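PDB 6T7J: carbon monoxide dehydrogenase from Thermococcus sp. AM4, which catalyses the reversible oxidation of carbon monoxide to carbon dioxide, normally at a nickel-iron-sulfur cluster that is nickel-free here, with other iron-sulfur clusters probably relaying the electrons. Local coordinates for residues 121-133 / 234-246. Sequence-based numbering, arbitrary orientation.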
loop_
_atom_site.group_PDB
_atom_site.type_symbol
_atom_site.label_atom_id
_atom_site.label_comp_id
_atom_site.label_asym_id
_atom_site.label_seq_id
_atom_site.Cartn_x
_atom_site.Cartn_y
_atom_site.Cartn_z
ATOM N N TYR A 121 -10.558 -31.926 4.632
ATOM C CA TYR A 121 -9.156 -32.289 4.786
ATOM C C TYR A 121 -8.482 -31.542 5.928
ATOM O O TYR A 121 -7.289 -31.753 6.167
ATOM C CB TYR A 121 -8.392 -32.036 3.484
ATOM C CG TYR A 121 -8.675 -33.055 2.408
ATOM C CD1 TYR A 121 -8.439 -34.407 2.623
ATOM C CD2 TYR A 121 -9.184 -32.667 1.175
ATOM C CE1 TYR A 121 -8.698 -35.344 1.640
ATOM C CE2 TYR A 121 -9.447 -33.596 0.185
ATOM C CZ TYR A 121 -9.203 -34.933 0.423
ATOM O OH TYR A 121 -9.462 -35.860 -0.559
ATOM N N TYR A 122 -9.210 -30.684 6.638
ATOM C CA TYR A 122 -8.667 -29.920 7.749
ATOM C C TYR A 122 -9.583 -30.057 8.957
ATOM O O TYR A 122 -10.812 -30.062 8.823
ATOM C CB TYR A 122 -8.490 -28.446 7.374
ATOM C CG TYR A 122 -7.488 -28.222 6.266
ATOM C CD1 TYR A 122 -6.146 -28.012 6.553
ATOM C CD2 TYR A 122 -7.881 -28.229 4.934
ATOM C CE1 TYR A 122 -5.223 -27.812 5.546
ATOM C CE2 TYR A 122 -6.965 -28.029 3.919
ATOM C CZ TYR A 122 -5.637 -27.821 4.231
ATOM O OH TYR A 122 -4.715 -27.620 3.228
ATOM N N LYS A 123 -8.975 -30.167 10.133
ATOM C CA LYS A 123 -9.665 -30.446 11.381
ATOM C C LYS A 123 -9.654 -29.219 12.283
ATOM O O LYS A 123 -8.939 -28.242 12.048
ATOM C CB LYS A 123 -9.006 -31.624 12.114
ATOM C CG LYS A 123 -9.307 -32.997 11.537
ATOM C CD LYS A 123 -8.141 -33.532 10.717
ATOM C CE LYS A 123 -8.627 -34.220 9.450
ATOM N NZ LYS A 123 -7.497 -34.597 8.556
ATOM N N LEU A 124 -10.476 -29.283 13.325
ATOM C CA LEU A 124 -10.323 -28.439 14.505
ATOM C C LEU A 124 -9.621 -29.310 15.541
ATOM O O LEU A 124 -10.262 -30.103 16.233
ATOM C CB LEU A 124 -11.668 -27.928 15.004
ATOM C CG LEU A 124 -12.433 -26.964 14.096
ATOM C CD1 LEU A 124 -13.798 -26.648 14.688
ATOM C CD2 LEU A 124 -11.634 -25.690 13.871
ATOM N N THR A 125 -8.297 -29.183 15.626
ATOM C CA THR A 125 -7.513 -30.078 16.470
ATOM C C THR A 125 -7.306 -29.543 17.880
ATOM O O THR A 125 -7.212 -30.336 18.824
ATOM C CB THR A 125 -6.152 -30.360 15.830
ATOM O OG1 THR A 125 -5.352 -29.172 15.862
ATOM C CG2 THR A 125 -6.324 -30.811 14.390
ATOM N N ASP A 126 -7.227 -28.228 18.049
ATOM C CA ASP A 126 -7.074 -27.611 19.363
ATOM C C ASP A 126 -8.390 -26.916 19.703
ATOM O O ASP A 126 -8.553 -25.709 19.513
ATOM C CB ASP A 126 -5.890 -26.637 19.388
ATOM C CG ASP A 126 -5.370 -26.388 20.793
ATOM O OD1 ASP A 126 -6.193 -26.337 21.737
ATOM O OD2 ASP A 126 -4.139 -26.244 20.954
ATOM N N VAL A 127 -9.340 -27.702 20.212
ATOM C CA VAL A 127 -10.636 -27.151 20.596
ATOM C C VAL A 127 -10.501 -26.273 21.832
ATOM O O VAL A 127 -11.279 -25.329 22.023
ATOM C CB VAL A 127 -11.646 -28.295 20.809
ATOM C CG1 VAL A 127 -13.033 -27.744 21.080
ATOM C CG2 VAL A 127 -11.662 -29.212 19.594
ATOM N N GLU A 128 -9.509 -26.552 22.680
ATOM C CA GLU A 128 -9.286 -25.734 23.867
ATOM C C GLU A 128 -8.859 -24.321 23.490
ATOM O O GLU A 128 -9.381 -23.336 24.028
ATOM C CB GLU A 128 -8.237 -26.394 24.764
ATOM C CG GLU A 128 -8.821 -27.178 25.919
ATOM C CD GLU A 128 -9.801 -26.355 26.727
ATOM O OE1 GLU A 128 -10.934 -26.164 26.326
ATOM O OE2 GLU A 128 -9.496 -25.850 27.763
ATOM N N LYS A 129 -7.897 -24.209 22.571
ATOM C CA LYS A 129 -7.484 -22.899 22.084
ATOM C C LYS A 129 -8.644 -22.170 21.422
ATOM O O LYS A 129 -8.824 -20.964 21.625
ATOM C CB LYS A 129 -6.316 -23.049 21.109
ATOM C CG LYS A 129 -5.524 -21.776 20.878
ATOM C CD LYS A 129 -4.030 -22.035 21.000
ATOM C CE LYS A 129 -3.223 -20.828 20.557
ATOM N NZ LYS A 129 -1.796 -20.927 20.961
ATOM N N LEU A 130 -9.445 -22.890 20.631
ATOM C CA LEU A 130 -10.595 -22.281 19.969
ATOM C C LEU A 130 -11.575 -21.709 20.987
ATOM O O LEU A 130 -11.996 -20.550 20.880
ATOM C CB LEU A 130 -11.279 -23.315 19.069
ATOM C CG LEU A 130 -12.741 -23.118 18.658
ATOM C CD1 LEU A 130 -12.932 -21.831 17.877
ATOM C CD2 LEU A 130 -13.222 -24.307 17.840
ATOM N N LYS A 131 -11.936 -22.506 21.996
ATOM C CA LYS A 131 -12.891 -22.042 22.995
ATOM C C LYS A 131 -12.333 -20.873 23.802
ATOM O O LYS A 131 -13.047 -19.898 24.066
ATOM C CB LYS A 131 -13.292 -23.198 23.912
ATOM C CG LYS A 131 -14.108 -24.276 23.214
ATOM C CD LYS A 131 -14.897 -25.116 24.204
ATOM C CE LYS A 131 -14.442 -26.566 24.182
ATOM N NZ LYS A 131 -15.546 -27.512 24.509
ATOM N N SER A 132 -11.055 -20.937 24.186
ATOM C CA SER A 132 -10.488 -19.857 24.989
ATOM C C SER A 132 -10.376 -18.565 24.187
ATOM O O SER A 132 -10.678 -17.480 24.704
ATOM C CB SER A 132 -9.124 -20.268 25.543
ATOM O OG SER A 132 -8.387 -19.132 25.962
ATOM N N LEU A 133 -9.950 -18.656 22.924
ATOM C CA LEU A 133 -9.873 -17.466 22.084
ATOM C C LEU A 133 -11.256 -16.884 21.828
ATOM O O LEU A 133 -11.423 -15.658 21.799
ATOM C CB LEU A 133 -9.174 -17.799 20.765
ATOM C CG LEU A 133 -9.232 -16.737 19.661
ATOM C CD1 LEU A 133 -8.577 -15.440 20.119
ATOM C CD2 LEU A 133 -8.582 -17.248 18.383
ATOM N N ALA A 234 -3.200 -15.266 12.573
ATOM C CA ALA A 234 -2.479 -16.305 11.847
ATOM C C ALA A 234 -1.971 -17.379 12.801
ATOM O O ALA A 234 -2.210 -18.574 12.594
ATOM C CB ALA A 234 -1.323 -15.690 11.057
ATOM N N THR A 235 -1.295 -16.960 13.875
ATOM C CA THR A 235 -0.734 -17.922 14.823
ATOM C C THR A 235 -1.830 -18.724 15.516
ATOM O O THR A 235 -1.764 -19.960 15.588
ATOM C CB THR A 235 0.134 -17.195 15.853
ATOM O OG1 THR A 235 1.284 -16.635 15.205
ATOM C CG2 THR A 235 0.589 -18.156 16.945
ATOM N N TYR A 236 -2.852 -18.036 16.037
ATOM C CA TYR A 236 -3.899 -18.720 16.790
ATOM C C TYR A 236 -4.655 -19.712 15.917
ATOM O O TYR A 236 -4.938 -20.837 16.346
ATOM C CB TYR A 236 -4.859 -17.698 17.399
ATOM C CG TYR A 236 -4.658 -17.469 18.882
ATOM C CD1 TYR A 236 -5.379 -18.195 19.821
ATOM C CD2 TYR A 236 -3.751 -16.520 19.343
ATOM C CE1 TYR A 236 -5.201 -17.988 21.179
ATOM C CE2 TYR A 236 -3.566 -16.306 20.700
ATOM C CZ TYR A 236 -4.294 -17.043 21.613
ATOM O OH TYR A 236 -4.118 -16.835 22.962
ATOM N N LEU A 237 -4.972 -19.328 14.678
ATOM C CA LEU A 237 -5.716 -20.223 13.800
ATOM C C LEU A 237 -4.848 -21.363 13.286
ATOM O O LEU A 237 -5.346 -22.482 13.113
ATOM C CB LEU A 237 -6.315 -19.440 12.636
ATOM C CG LEU A 237 -7.482 -18.526 13.015
ATOM C CD1 LEU A 237 -8.133 -17.969 11.774
ATOM C CD2 LEU A 237 -8.500 -19.265 13.864
ATOM N N SER A 238 -3.557 -21.115 13.041
ATOM C CA SER A 238 -2.667 -22.211 12.674
ATOM C C SER A 238 -2.563 -23.224 13.804
ATOM O O SER A 238 -2.522 -24.435 13.559
ATOM C CB SER A 238 -1.287 -21.668 12.305
ATOM O OG SER A 238 -1.394 -20.540 11.457
ATOM N N ASP A 239 -2.532 -22.746 15.052
ATOM C CA ASP A 239 -2.531 -23.661 16.190
ATOM C C ASP A 239 -3.844 -24.428 16.283
ATOM O O ASP A 239 -3.845 -25.643 16.514
ATOM C CB ASP A 239 -2.269 -22.891 17.485
ATOM C CG ASP A 239 -0.827 -22.437 17.615
ATOM O OD1 ASP A 239 -0.004 -22.813 16.753
ATOM O OD2 ASP A 239 -0.517 -21.706 18.578
ATOM N N ILE A 240 -4.973 -23.736 16.106
ATOM C CA ILE A 240 -6.276 -24.390 16.201
ATOM C C ILE A 240 -6.422 -25.459 15.123
ATOM O O ILE A 240 -6.987 -26.534 15.365
ATOM C CB ILE A 240 -7.401 -23.340 16.120
ATOM C CG1 ILE A 240 -7.479 -22.542 17.424
ATOM C CG2 ILE A 240 -8.744 -23.994 15.809
ATOM C CD1 ILE A 240 -8.154 -21.199 17.275
ATOM N N LEU A 241 -5.897 -25.194 13.924
ATOM C CA LEU A 241 -6.086 -26.113 12.807
ATOM C C LEU A 241 -5.084 -27.263 12.830
ATOM O O LEU A 241 -5.452 -28.407 12.546
ATOM C CB LEU A 241 -5.986 -25.355 11.481
ATOM C CG LEU A 241 -7.237 -24.624 10.978
ATOM C CD1 LEU A 241 -6.859 -23.532 9.987
ATOM C CD2 LEU A 241 -8.223 -25.598 10.349
ATOM N N PHE A 242 -3.819 -26.990 13.157
ATOM C CA PHE A 242 -2.760 -27.987 13.037
ATOM C C PHE A 242 -2.112 -28.349 14.367
ATOM O O PHE A 242 -1.138 -29.111 14.379
ATOM C CB PHE A 242 -1.682 -27.503 12.062
ATOM C CG PHE A 242 -2.223 -27.052 10.740
ATOM C CD1 PHE A 242 -2.888 -27.940 9.909
ATOM C CD2 PHE A 242 -2.073 -25.740 10.329
ATOM C CE1 PHE A 242 -3.389 -27.528 8.692
ATOM C CE2 PHE A 242 -2.573 -25.323 9.117
ATOM C CZ PHE A 242 -3.233 -26.218 8.296
ATOM N N GLY A 243 -2.615 -27.829 15.484
ATOM C CA GLY A 243 -2.069 -28.181 16.780
ATOM C C GLY A 243 -1.143 -27.128 17.349
ATOM O O GLY A 243 -0.332 -26.544 16.623
ATOM N N THR A 244 -1.265 -26.869 18.646
ATOM C CA THR A 244 -0.349 -25.951 19.313
ATOM C C THR A 244 1.010 -26.623 19.477
ATOM O O THR A 244 1.081 -27.752 19.978
ATOM C CB THR A 244 -0.900 -25.530 20.675
ATOM O OG1 THR A 244 -2.177 -24.903 20.502
ATOM C CG2 THR A 244 0.048 -24.555 21.356
ATOM N N PRO A 245 2.101 -25.980 19.059
ATOM C CA PRO A 245 3.415 -26.628 19.140
ATOM C C PRO A 245 3.788 -27.004 20.569
ATOM O O PRO A 245 3.542 -26.258 21.519
ATOM C CB PRO A 245 4.365 -25.569 18.571
ATOM C CG PRO A 245 3.505 -24.748 17.666
ATOM C CD PRO A 245 2.155 -24.702 18.330
ATOM N N LYS A 246 4.378 -28.183 20.705
ATOM C CA LYS A 246 4.918 -28.702 21.949
ATOM C C LYS A 246 6.364 -29.103 21.705
ATOM O O LYS A 246 6.751 -29.379 20.564
ATOM C CB LYS A 246 4.105 -29.903 22.454
ATOM C CG LYS A 246 2.723 -29.536 22.976
ATOM C CD LYS A 246 2.805 -28.508 24.097
ATOM C CE LYS A 246 1.634 -27.534 24.048
ATOM N NZ LYS A 246 0.326 -28.212 24.273
#
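The N-cap of helix 127-133 sits on the C-terminal end of helix 234-242, where Thr125 and Asp126 bind the carbonyl of Ile240. Ile240 O takes three donors. Thr125 N lies 3.0 Å from Ile240 O, nearly in line with the C=O bond. Thr125 OG1 comes from above the carbonyl plane, and Asp126 N completes the grip with a straight N-H...O of 168°. Asp126 is the N-cap: its OD1 accepts from Lys129 N.

With CG anti to the backbone N (chi1 -162°) and a bend at chi2, the Lys129 chain runs over the Tyr236 ring to Asp239. Lys129 CE makes a CH-pi contact over one face of that ring, and Lys129 NZ a cation-pi contact, 4.6 Å from the Tyr236 centroid. Lys129 NZ forms a salt bridge with Asp239 OD2 at 2.8 Å, received on the anti lone pair of OD2, and a second with Glu420. A methionine here, lacking the ammonium, would probably cost Tyr236 its cation-pi partner and leave Glu420 without this lysine, while Asp239 would keep Arg313 and Arg527. Further along, Tyr122 CD1 meets the edge of Phe242 at CE1, 3.5 Å away. The two short helical segments run at 142°, with Ile240 packed against Leu130. Helices 81-115 and 146-162 cover Leu124, and helix 304-314 touches Phe242.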